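Local coordinates for protein D-glycero-alpha-D-manno-heptose 7-phosphate kinase (Campylobacter jejuni subsp. jejuni, PDB 4N3O) that phosphorylates D-glycero-alpha-D-manno-heptose 7-phosphate at C-1 with ATP, giving the 1,7-bisphosphate on the way to GDP-heptose for capsule polysaccharide, at residues 39-44 and 329-334; 200-205 and 305-310; 205-210 and 276-281; 269-274 and 293-298. All coordinates share one frame; numbering follows the deposited sequence.

Contact 1 of 4, residues 39-44 and 329-334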
# COMPACT_ATOMS: atom_id res chain seq x y z
N THR A 39 10.06 5.98 -2.69
CA THR A 39 9.76 4.82 -1.86
C THR A 39 8.38 4.31 -2.13
O THR A 39 7.48 5.08 -2.50
CB THR A 39 9.91 5.13 -0.36
OG1 THR A 39 9.19 6.32 -0.04
CG2 THR A 39 11.37 5.34 -0.02
N ILE A 40 8.21 3.01 -1.95
CA ILE A 40 6.92 2.36 -2.16
C ILE A 40 6.50 1.51 -0.99
O ILE A 40 7.31 1.20 -0.12
CB ILE A 40 6.91 1.55 -3.45
CG1 ILE A 40 8.04 0.52 -3.46
CG2 ILE A 40 7.04 2.48 -4.63
CD1 ILE A 40 7.99 -0.39 -4.67
N SER A 41 5.24 1.10 -1.00
CA SER A 41 4.60 0.36 0.10
C SER A 41 4.96 -1.13 0.19
O SER A 41 4.09 -1.96 0.43
CB SER A 41 3.06 0.51 -0.01
OG SER A 41 2.58 -0.06 -1.23
N LEU A 42 6.22 -1.46 -0.04
CA LEU A 42 6.71 -2.83 0.07
C LEU A 42 7.86 -2.62 1.04
O LEU A 42 8.71 -1.76 0.84
CB LEU A 42 7.18 -3.37 -1.28
CG LEU A 42 6.10 -3.41 -2.36
CD1 LEU A 42 6.71 -3.72 -3.71
CD2 LEU A 42 5.04 -4.42 -2.03
N TYR A 43 7.89 -3.41 2.09
CA TYR A 43 8.79 -3.14 3.17
C TYR A 43 9.62 -4.28 3.69
O TYR A 43 9.35 -5.46 3.43
CB TYR A 43 7.91 -2.71 4.38
CG TYR A 43 6.97 -1.54 4.17
CD1 TYR A 43 7.42 -0.24 4.35
CD2 TYR A 43 5.61 -1.73 3.88
CE1 TYR A 43 6.56 0.84 4.19
CE2 TYR A 43 4.74 -0.65 3.72
CZ TYR A 43 5.22 0.63 3.89
OH TYR A 43 4.40 1.72 3.75
N ILE A 44 10.61 -3.89 4.47
CA ILE A 44 11.44 -4.79 5.25
C ILE A 44 11.03 -4.52 6.69
O ILE A 44 11.02 -3.36 7.13
CB ILE A 44 12.94 -4.57 5.03
CG1 ILE A 44 13.29 -5.14 3.66
CG2 ILE A 44 13.73 -5.26 6.14
CD1 ILE A 44 14.75 -5.14 3.33
N ASP A 329 0.57 -4.79 -6.34
CA ASP A 329 -0.01 -3.48 -6.09
C ASP A 329 0.90 -2.77 -5.10
O ASP A 329 1.57 -3.40 -4.28
CB ASP A 329 -1.41 -3.58 -5.44
CG ASP A 329 -2.50 -4.10 -6.40
OD1 ASP A 329 -2.25 -4.30 -7.62
OD2 ASP A 329 -3.65 -4.31 -5.91
N PHE A 330 0.90 -1.45 -5.15
CA PHE A 330 1.69 -0.64 -4.26
C PHE A 330 1.25 0.80 -4.33
O PHE A 330 0.57 1.19 -5.25
CB PHE A 330 3.17 -0.71 -4.69
CG PHE A 330 3.45 0.04 -5.95
CD1 PHE A 330 3.26 -0.56 -7.17
CD2 PHE A 330 3.91 1.36 -5.90
CE1 PHE A 330 3.53 0.13 -8.35
CE2 PHE A 330 4.16 2.06 -7.07
CZ PHE A 330 3.98 1.45 -8.30
N SER A 331 1.68 1.59 -3.36
CA SER A 331 1.47 3.04 -3.35
C SER A 331 2.85 3.65 -3.17
O SER A 331 3.77 2.98 -2.72
CB SER A 331 0.70 3.46 -2.11
OG SER A 331 -0.37 2.60 -1.85
N PHE A 332 2.99 4.93 -3.50
CA PHE A 332 4.22 5.64 -3.18
C PHE A 332 4.04 6.11 -1.75
O PHE A 332 2.96 6.55 -1.41
CB PHE A 332 4.44 6.82 -4.11
CG PHE A 332 4.69 6.42 -5.52
CD1 PHE A 332 5.86 5.74 -5.86
CD2 PHE A 332 3.77 6.71 -6.51
CE1 PHE A 332 6.10 5.34 -7.17
CE2 PHE A 332 4.02 6.33 -7.82
CZ PHE A 332 5.18 5.63 -8.14
N THR A 333 5.05 5.97 -0.90
CA THR A 333 4.92 6.43 0.49
C THR A 333 5.65 7.73 0.71
O THR A 333 6.60 8.05 -0.00
CB THR A 333 5.51 5.45 1.50
OG1 THR A 333 6.92 5.31 1.26
CG2 THR A 333 4.81 4.11 1.41
N LYS A 334 5.22 8.44 1.75
CA LYS A 334 5.75 9.74 2.15
C LYS A 334 6.92 9.61 3.10
O LYS A 334 7.82 10.43 3.08
CB LYS A 334 4.65 10.53 2.90
CG LYS A 334 3.40 10.83 2.08
CD LYS A 334 3.48 12.14 1.34
CE LYS A 334 3.30 13.31 2.30
NZ LYS A 334 3.29 14.61 1.59
O HOH W 1 7.32 7.86 -2.56
O HOH W 2 1.78 -2.66 -1.43
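Ile40 and Phe332 make a single beta bridge where the loop between strand 326-327 and strand 338-341 runs past the corner between strands 31-40 and 42-50, in the large mixed sheet of this GHMP kinase. Thr333 N donates to Thr39 O (3.0 Å) from above the carbonyl plane. Ser41 N gives to Ser331 O at 2.9 Å, nearly in line with the C=O, although the angle at the hydrogen is only 139°. Next to it a hydroxyl takes the place of a backbone acceptor: Ser41 OG, set between its backbone N and carbonyl carbon (chi1 63°), receives Ser331 N at 2.8 Å and gives its own proton to a water that donates to Asp329 O. A second water donates to both Thr39 O and Thr333 O. The two threonines cross at about a right angle, hydrogen-bonded OG1 to OG1 at 2.8 Å, while Thr333 CG2 meets Tyr43 OH tip to tip (3.4 Å). On the apolar side, Ile40 CG2 touches Phe330 CD2 (3.6 Å) and Phe332 CD1 (3.7 Å), and Phe330 CE2 lies over one face of the Phe332 ring, toward the rim. Around this, Glu199 of helix 192-200 accepts from Phe332 N, Phe172 of strand 172-178 meets the Phe332 ring edge-to-face, and Leu42 and Phe330 pack on Leu204 of strand 202-206.

Contact 2 of 4, residues 200-205 and 305-310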
# COMPACT_ATOMS: atom_id res chain seq x y z
N ALA A 200 -2.03 5.38 -10.52
CA ALA A 200 -3.14 5.00 -11.42
C ALA A 200 -2.63 4.57 -12.80
O ALA A 200 -3.26 3.74 -13.46
CB ALA A 200 -4.12 6.15 -11.56
N ARG A 201 -1.47 5.12 -13.19
CA ARG A 201 -0.85 4.83 -14.48
C ARG A 201 0.16 3.71 -14.43
O ARG A 201 0.82 3.47 -15.42
CB ARG A 201 0.02 6.02 -14.91
CG ARG A 201 -0.59 7.40 -14.93
CD ARG A 201 -1.16 7.78 -16.24
NE ARG A 201 -1.34 9.22 -16.30
CZ ARG A 201 -1.84 9.86 -17.34
NH1 ARG A 201 -1.98 11.17 -17.30
NH2 ARG A 201 -2.24 9.17 -18.41
N THR A 202 0.35 3.04 -13.32
CA THR A 202 1.43 2.08 -13.31
C THR A 202 1.10 0.69 -12.78
O THR A 202 0.25 0.52 -11.93
CB THR A 202 2.67 2.65 -12.54
OG1 THR A 202 2.33 3.00 -11.21
CG2 THR A 202 3.21 3.90 -13.21
N VAL A 203 1.80 -0.29 -13.33
CA VAL A 203 1.67 -1.68 -12.95
C VAL A 203 3.07 -2.25 -12.71
O VAL A 203 3.97 -2.08 -13.51
CB VAL A 203 1.01 -2.51 -14.06
CG1 VAL A 203 1.06 -3.99 -13.70
CG2 VAL A 203 -0.41 -2.04 -14.29
N LEU A 204 3.24 -2.93 -11.59
CA LEU A 204 4.51 -3.54 -11.21
C LEU A 204 4.32 -5.05 -11.30
O LEU A 204 3.44 -5.60 -10.65
CB LEU A 204 4.85 -3.14 -9.77
CG LEU A 204 6.14 -3.72 -9.19
CD1 LEU A 204 7.32 -3.34 -10.06
CD2 LEU A 204 6.36 -3.26 -7.75
N TYR A 205 5.14 -5.72 -12.11
CA TYR A 205 5.02 -7.16 -12.32
C TYR A 205 6.33 -7.90 -12.09
O TYR A 205 7.32 -7.60 -12.73
CB TYR A 205 4.57 -7.38 -13.76
CG TYR A 205 4.49 -8.83 -14.21
CD1 TYR A 205 3.47 -9.66 -13.75
CD2 TYR A 205 5.40 -9.35 -15.13
CE1 TYR A 205 3.38 -10.98 -14.17
CE2 TYR A 205 5.31 -10.67 -15.56
CZ TYR A 205 4.30 -11.47 -15.08
OH TYR A 205 4.20 -12.78 -15.48
N PHE A 305 8.14 -2.73 -14.92
CA PHE A 305 7.35 -1.64 -14.41
C PHE A 305 6.75 -1.00 -15.64
O PHE A 305 7.47 -0.65 -16.56
CB PHE A 305 8.30 -0.71 -13.65
CG PHE A 305 7.69 0.54 -13.19
CD1 PHE A 305 6.59 0.52 -12.34
CD2 PHE A 305 8.26 1.75 -13.51
CE1 PHE A 305 6.04 1.70 -11.88
CE2 PHE A 305 7.71 2.94 -13.05
CZ PHE A 305 6.60 2.91 -12.23
N PHE A 306 5.43 -0.90 -15.68
CA PHE A 306 4.75 -0.33 -16.86
C PHE A 306 3.95 0.93 -16.59
O PHE A 306 3.51 1.20 -15.47
CB PHE A 306 3.74 -1.33 -17.45
CG PHE A 306 4.32 -2.65 -17.85
CD1 PHE A 306 5.03 -2.78 -19.02
CD2 PHE A 306 4.08 -3.78 -17.08
CE1 PHE A 306 5.54 -4.01 -19.40
CE2 PHE A 306 4.59 -5.01 -17.47
CZ PHE A 306 5.32 -5.12 -18.63
N PHE A 307 3.79 1.70 -17.66
CA PHE A 307 2.94 2.88 -17.70
C PHE A 307 1.76 2.47 -18.58
O PHE A 307 1.94 1.96 -19.68
CB PHE A 307 3.64 4.09 -18.30
CG PHE A 307 4.23 4.99 -17.28
CD1 PHE A 307 5.26 4.56 -16.47
CD2 PHE A 307 3.78 6.29 -17.16
CE1 PHE A 307 5.81 5.40 -15.52
CE2 PHE A 307 4.32 7.14 -16.22
CZ PHE A 307 5.34 6.69 -15.40
N VAL A 308 0.56 2.66 -18.06
CA VAL A 308 -0.66 2.26 -18.74
C VAL A 308 -1.76 3.29 -18.57
O VAL A 308 -1.79 4.06 -17.62
CB VAL A 308 -1.19 0.93 -18.16
CG1 VAL A 308 -1.62 1.11 -16.71
CG2 VAL A 308 -2.34 0.40 -18.99
N ASP A 309 -2.67 3.30 -19.52
CA ASP A 309 -3.81 4.16 -19.41
C ASP A 309 -4.65 3.58 -18.26
O ASP A 309 -4.95 2.38 -18.23
CB ASP A 309 -4.58 4.11 -20.71
CG ASP A 309 -5.86 4.87 -20.65
OD1 ASP A 309 -5.93 5.91 -19.96
OD2 ASP A 309 -6.79 4.44 -21.34
N PRO A 310 -5.03 4.42 -17.29
CA PRO A 310 -5.83 3.93 -16.18
C PRO A 310 -7.11 3.20 -16.60
O PRO A 310 -7.48 2.23 -15.97
CB PRO A 310 -6.15 5.19 -15.41
CG PRO A 310 -4.95 6.07 -15.67
CD PRO A 310 -4.64 5.83 -17.11
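Thr202 and Phe307 form a non-hydrogen-bonded pair between antiparallel strands 202-206 and 303-308, and the threonine is the side chain to follow. Its CB sits 3.4 Å from Phe306 O and 3.6 Å from Phe305 CE1. There it branches: OG1, between the backbone N and the carbonyl carbon (chi1 58°), turns back to bond Leu198 O of helix 192-200, whereas CG2 lies anti to the carbonyl carbon and goes in among the aromatics. That methyl is 3.7 Å from Phe305 CZ and makes a CH-pi contact over the face of Phe307, 4.0 Å from the ring centroid and 20° off its normal. The next pair, Val203 with Phe306, is hydrogen-bonded both ways; Phe306 N to Val203 O is the straighter bond, 2.9 Å and 171°, lying in the carbonyl plane. Val308 N closes on Arg201 O at 2.8 Å. On the sheet face of Val203, its CG2 meets Val308 CG1 under helix 313-320, and beyond the strand Pro310 CG rests on Ala200 O. Polar bonding is thus largely backbone to backbone, while one threonine splits its duties: the hydroxyl bonds to the last turn of helix 192-200, and the methyl touches two phenylalanine rings in a buried layer.

Contact 3 of 4, residues 205-210 and 276-281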
# COMPACT_ATOMS: atom_id res chain seq x y z
N TYR A 205 5.14 -5.72 -12.11
CA TYR A 205 5.02 -7.16 -12.32
C TYR A 205 6.33 -7.90 -12.09
O TYR A 205 7.32 -7.60 -12.73
CB TYR A 205 4.57 -7.38 -13.76
CG TYR A 205 4.49 -8.83 -14.21
CD1 TYR A 205 3.47 -9.66 -13.75
CD2 TYR A 205 5.40 -9.35 -15.13
CE1 TYR A 205 3.38 -10.98 -14.17
CE2 TYR A 205 5.31 -10.67 -15.56
CZ TYR A 205 4.30 -11.47 -15.08
OH TYR A 205 4.20 -12.78 -15.48
N PHE A 206 6.30 -8.87 -11.18
CA PHE A 206 7.44 -9.74 -10.95
C PHE A 206 7.28 -10.91 -11.89
O PHE A 206 6.25 -11.57 -11.90
CB PHE A 206 7.53 -10.20 -9.50
CG PHE A 206 8.06 -9.14 -8.57
CD1 PHE A 206 9.42 -9.02 -8.35
CD2 PHE A 206 7.20 -8.26 -7.93
CE1 PHE A 206 9.92 -8.04 -7.50
CE2 PHE A 206 7.69 -7.30 -7.07
CZ PHE A 206 9.05 -7.18 -6.86
N THR A 207 8.32 -11.17 -12.66
CA THR A 207 8.29 -12.16 -13.73
C THR A 207 8.39 -13.64 -13.41
O THR A 207 7.69 -14.45 -14.05
CB THR A 207 9.45 -11.88 -14.69
OG1 THR A 207 10.68 -12.07 -13.99
CG2 THR A 207 9.39 -10.45 -15.22
N ASN A 208 9.26 -14.00 -12.46
CA ASN A 208 9.53 -15.40 -12.11
C ASN A 208 10.07 -16.13 -13.34
O ASN A 208 9.73 -17.27 -13.60
CB ASN A 208 8.30 -16.12 -11.53
CG ASN A 208 7.87 -15.54 -10.19
OD1 ASN A 208 8.55 -14.67 -9.62
ND2 ASN A 208 6.73 -16.01 -9.68
N ILE A 209 10.92 -15.43 -14.08
CA ILE A 209 11.55 -15.97 -15.28
C ILE A 209 12.95 -16.49 -14.95
O ILE A 209 13.57 -16.09 -13.96
CB ILE A 209 11.68 -14.88 -16.38
CG1 ILE A 209 10.31 -14.57 -16.98
CG2 ILE A 209 12.61 -15.32 -17.51
CD1 ILE A 209 10.34 -13.45 -18.00
N THR A 210 13.41 -17.42 -15.78
CA THR A 210 14.75 -17.98 -15.71
C THR A 210 15.18 -18.00 -17.17
O THR A 210 14.59 -18.71 -17.98
CB THR A 210 14.77 -19.38 -15.08
OG1 THR A 210 13.91 -20.26 -15.83
CG2 THR A 210 14.28 -19.33 -13.63
N ASP A 276 13.99 -13.71 -24.88
CA ASP A 276 12.77 -14.01 -25.63
C ASP A 276 11.51 -13.95 -24.77
O ASP A 276 10.47 -13.49 -25.23
CB ASP A 276 12.87 -15.38 -26.31
CG ASP A 276 14.10 -15.50 -27.22
OD1 ASP A 276 14.96 -14.59 -27.19
OD2 ASP A 276 14.21 -16.52 -27.94
N GLU A 277 11.60 -14.41 -23.52
CA GLU A 277 10.44 -14.44 -22.62
C GLU A 277 10.08 -13.05 -22.05
O GLU A 277 8.90 -12.76 -21.85
CB GLU A 277 10.67 -15.46 -21.50
CG GLU A 277 9.40 -15.90 -20.77
CD GLU A 277 8.44 -16.73 -21.62
OE1 GLU A 277 8.61 -16.82 -22.86
OE2 GLU A 277 7.50 -17.32 -21.05
N LEU A 278 11.08 -12.21 -21.79
CA LEU A 278 10.82 -10.83 -21.34
C LEU A 278 10.24 -10.05 -22.51
O LEU A 278 9.27 -9.32 -22.34
CB LEU A 278 12.10 -10.14 -20.85
CG LEU A 278 12.68 -10.51 -19.48
CD1 LEU A 278 14.01 -9.81 -19.26
CD2 LEU A 278 11.72 -10.16 -18.35
N GLU A 279 10.84 -10.21 -23.68
CA GLU A 279 10.38 -9.53 -24.89
C GLU A 279 8.92 -9.91 -25.20
O GLU A 279 8.13 -9.07 -25.65
CB GLU A 279 11.30 -9.88 -26.07
CG GLU A 279 10.99 -9.18 -27.39
CD GLU A 279 11.98 -9.55 -28.51
OE1 GLU A 279 12.87 -10.39 -28.27
OE2 GLU A 279 11.86 -9.00 -29.62
N ARG A 280 8.56 -11.17 -24.92
CA ARG A 280 7.21 -11.63 -25.15
C ARG A 280 6.28 -10.97 -24.13
O ARG A 280 5.18 -10.56 -24.46
CB ARG A 280 7.11 -13.15 -25.03
CG ARG A 280 6.00 -13.74 -25.91
CD ARG A 280 5.55 -15.15 -25.55
NE ARG A 280 4.44 -15.18 -24.58
CZ ARG A 280 4.54 -15.44 -23.27
NH1 ARG A 280 5.71 -15.71 -22.72
NH2 ARG A 280 3.46 -15.44 -22.52
N ILE A 281 6.74 -10.84 -22.88
CA ILE A 281 5.94 -10.23 -21.82
C ILE A 281 5.72 -8.75 -22.11
O ILE A 281 4.60 -8.26 -21.97
CB ILE A 281 6.56 -10.45 -20.42
CG1 ILE A 281 6.53 -11.94 -20.05
CG2 ILE A 281 5.82 -9.66 -19.35
CD1 ILE A 281 5.12 -12.52 -19.90
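Ile209 and Glu277 mark the nearest backbone approach, CA to CA 7.6 Å, where the end of strand 202-206 and the loop after it face the first turns of helix 276-287, so side chains alone span the gap. Ile209 does most of the reaching: its chain is extended (chi2 176°), which sends CD1 out to Leu278 CD2 at 3.6 Å and to Glu277 CG at 3.8 Å. Leu278 CD2 is shared, since Thr207 CG2 comes up to it at 3.9 Å, those two side chains crossing at about a right angle. One turn further along the helix, Ile281 CG2 meets Tyr205 CE2 at 4.0 Å, again crosswise. The Tyr205 hydroxyl is bonded elsewhere, to Gly325 N. With CG anti to the backbone N (chi1 -162°), Glu277 lays that carbon against Ile209, and a bend at chi2 turns CD and the carboxylate toward Arg280: OE2 forms a salt bridge with Arg280 NH1 (2.9 Å), and Arg280 NH2 forms another with Glu323. What joins the strand end and its loop to the helix is therefore apolar packing of methyl, methylene and aromatic carbons. Glu277 serves both systems, its carbon chain the apolar one and its carboxylate the ionic one.

Contact 4 of 4, residues 269-274 and 293-298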
# COMPACT_ATOMS: atom_id res chain seq x y z
N ILE A 269 16.02 -1.18 -23.43
CA ILE A 269 15.60 -1.96 -24.60
C ILE A 269 16.46 -3.22 -24.78
O ILE A 269 15.96 -4.25 -25.22
CB ILE A 269 15.60 -1.12 -25.89
CG1 ILE A 269 14.68 0.11 -25.75
CG2 ILE A 269 15.18 -1.96 -27.10
CD1 ILE A 269 13.22 -0.23 -25.48
N SER A 270 17.74 -3.13 -24.43
CA SER A 270 18.63 -4.29 -24.54
C SER A 270 18.19 -5.37 -23.55
O SER A 270 18.04 -6.52 -23.95
CB SER A 270 20.10 -3.90 -24.30
OG SER A 270 20.97 -5.02 -24.42
N GLU A 271 17.97 -4.99 -22.29
CA GLU A 271 17.52 -5.94 -21.25
C GLU A 271 16.20 -6.63 -21.60
O GLU A 271 15.96 -7.77 -21.20
CB GLU A 271 17.40 -5.27 -19.87
CG GLU A 271 18.73 -4.88 -19.24
CD GLU A 271 18.58 -4.25 -17.85
OE1 GLU A 271 17.56 -4.51 -17.18
OE2 GLU A 271 19.51 -3.53 -17.43
N ILE A 272 15.34 -5.93 -22.34
CA ILE A 272 14.06 -6.48 -22.78
C ILE A 272 14.30 -7.47 -23.91
O ILE A 272 14.01 -8.66 -23.79
CB ILE A 272 13.10 -5.37 -23.28
CG1 ILE A 272 12.78 -4.38 -22.16
CG2 ILE A 272 11.81 -5.96 -23.83
CD1 ILE A 272 12.03 -3.15 -22.63
N VAL A 273 14.86 -6.96 -25.01
CA VAL A 273 15.13 -7.75 -26.21
C VAL A 273 16.13 -8.89 -25.99
O VAL A 273 16.01 -9.94 -26.61
CB VAL A 273 15.61 -6.85 -27.37
CG1 VAL A 273 16.01 -7.68 -28.59
CG2 VAL A 273 14.54 -5.83 -27.75
N SER A 274 17.10 -8.70 -25.10
CA SER A 274 18.12 -9.74 -24.85
C SER A 274 17.54 -11.04 -24.28
O SER A 274 18.30 -11.98 -23.96
CB SER A 274 19.24 -9.22 -23.92
OG SER A 274 18.72 -8.93 -22.64
N GLY A 293 7.39 0.65 -20.64
CA GLY A 293 7.82 -0.18 -19.53
C GLY A 293 9.33 -0.38 -19.51
O GLY A 293 10.00 -0.19 -20.52
N LYS A 294 9.85 -0.76 -18.34
CA LYS A 294 11.27 -1.03 -18.14
C LYS A 294 11.45 -2.28 -17.31
O LYS A 294 10.55 -2.67 -16.56
CB LYS A 294 11.96 0.11 -17.40
CG LYS A 294 11.33 0.37 -16.04
CD LYS A 294 12.29 1.00 -15.04
CE LYS A 294 12.82 2.34 -15.48
NZ LYS A 294 13.56 2.97 -14.36
N THR A 295 12.61 -2.91 -17.46
CA THR A 295 12.98 -4.10 -16.70
C THR A 295 14.10 -3.69 -15.79
O THR A 295 15.09 -3.13 -16.26
CB THR A 295 13.50 -5.24 -17.60
OG1 THR A 295 14.65 -4.80 -18.32
CG2 THR A 295 12.44 -5.68 -18.60
N SER A 296 13.97 -3.95 -14.50
CA SER A 296 15.02 -3.58 -13.56
C SER A 296 15.52 -4.79 -12.75
O SER A 296 14.78 -5.76 -12.53
CB SER A 296 14.53 -2.46 -12.64
OG SER A 296 15.49 -2.12 -11.66
N GLY A 297 16.79 -4.72 -12.35
CA GLY A 297 17.45 -5.77 -11.58
C GLY A 297 17.25 -7.16 -12.18
O GLY A 297 17.27 -8.15 -11.45
N ALA A 298 17.08 -7.21 -13.50
CA ALA A 298 16.84 -8.47 -14.22
C ALA A 298 17.80 -9.57 -13.78
O ALA A 298 18.85 -9.79 -14.40
CB ALA A 298 16.92 -8.24 -15.73
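Glu271 brings the one flat side chain to this contact, and Thr295 meets its carboxylate at OE1: Thr295 OG1 donates at 3.1 Å, coming to the anti side of the oxygen and 29° out of the carboxylate plane. The methyl of Ala298 is a looser neighbour of the same OE1, at 4.1 Å. OE1 also stands 3.0 Å from Thr295 O, a pairing of two acceptors: the nearby carbonyl would tend to raise the glutamate's proton affinity, while the threonine donor would work the other way. The two side chains slide past each other in opposite directions, so Thr295 OG1 lies close to the root of the glutamate too, 3.2 Å from Glu271 CB. The other branch of the threonine is apolar: CG2, anti to the carbonyl carbon, touches Ile272 CG1 at 3.8 Å, and Ile272 CD1 reaches on to Gly293 O at 4.2 Å. Helix 269-273 runs almost crosswise to strand 293-296, their axes 80° apart and 7.7 Å at closest. In the plane of the sheet, strand 303-308 pairs alongside. A short helix laid over the edge strand of a four-stranded antiparallel sheet fits the alpha/beta layering of the ferredoxin-like C-terminal domain of GHMP kinases.

Contacts 2, 3 and 4 belong to one antiparallel sheet, ordered 290-296, 303-308, 202-206, 326-327, and the helices against it. Contact 2 pairs the central strands and shares Tyr205 with contact 3; contact 4 takes the edge strand, and its Lys294 O probably accepts from Phe305 N of contact 2. Contacts 3 and 4 have centres only about 9 Å apart, and their segments alternate along the chain through consecutive helices 267-273 and 276-287. Contact 1 spans the longest separation, encloses the others in sequence, and centres about 15 Å from contact 2; Phe330 touches Thr202, Leu204 and Phe305 there. It thus links the large mixed sheet to the C-terminal domain.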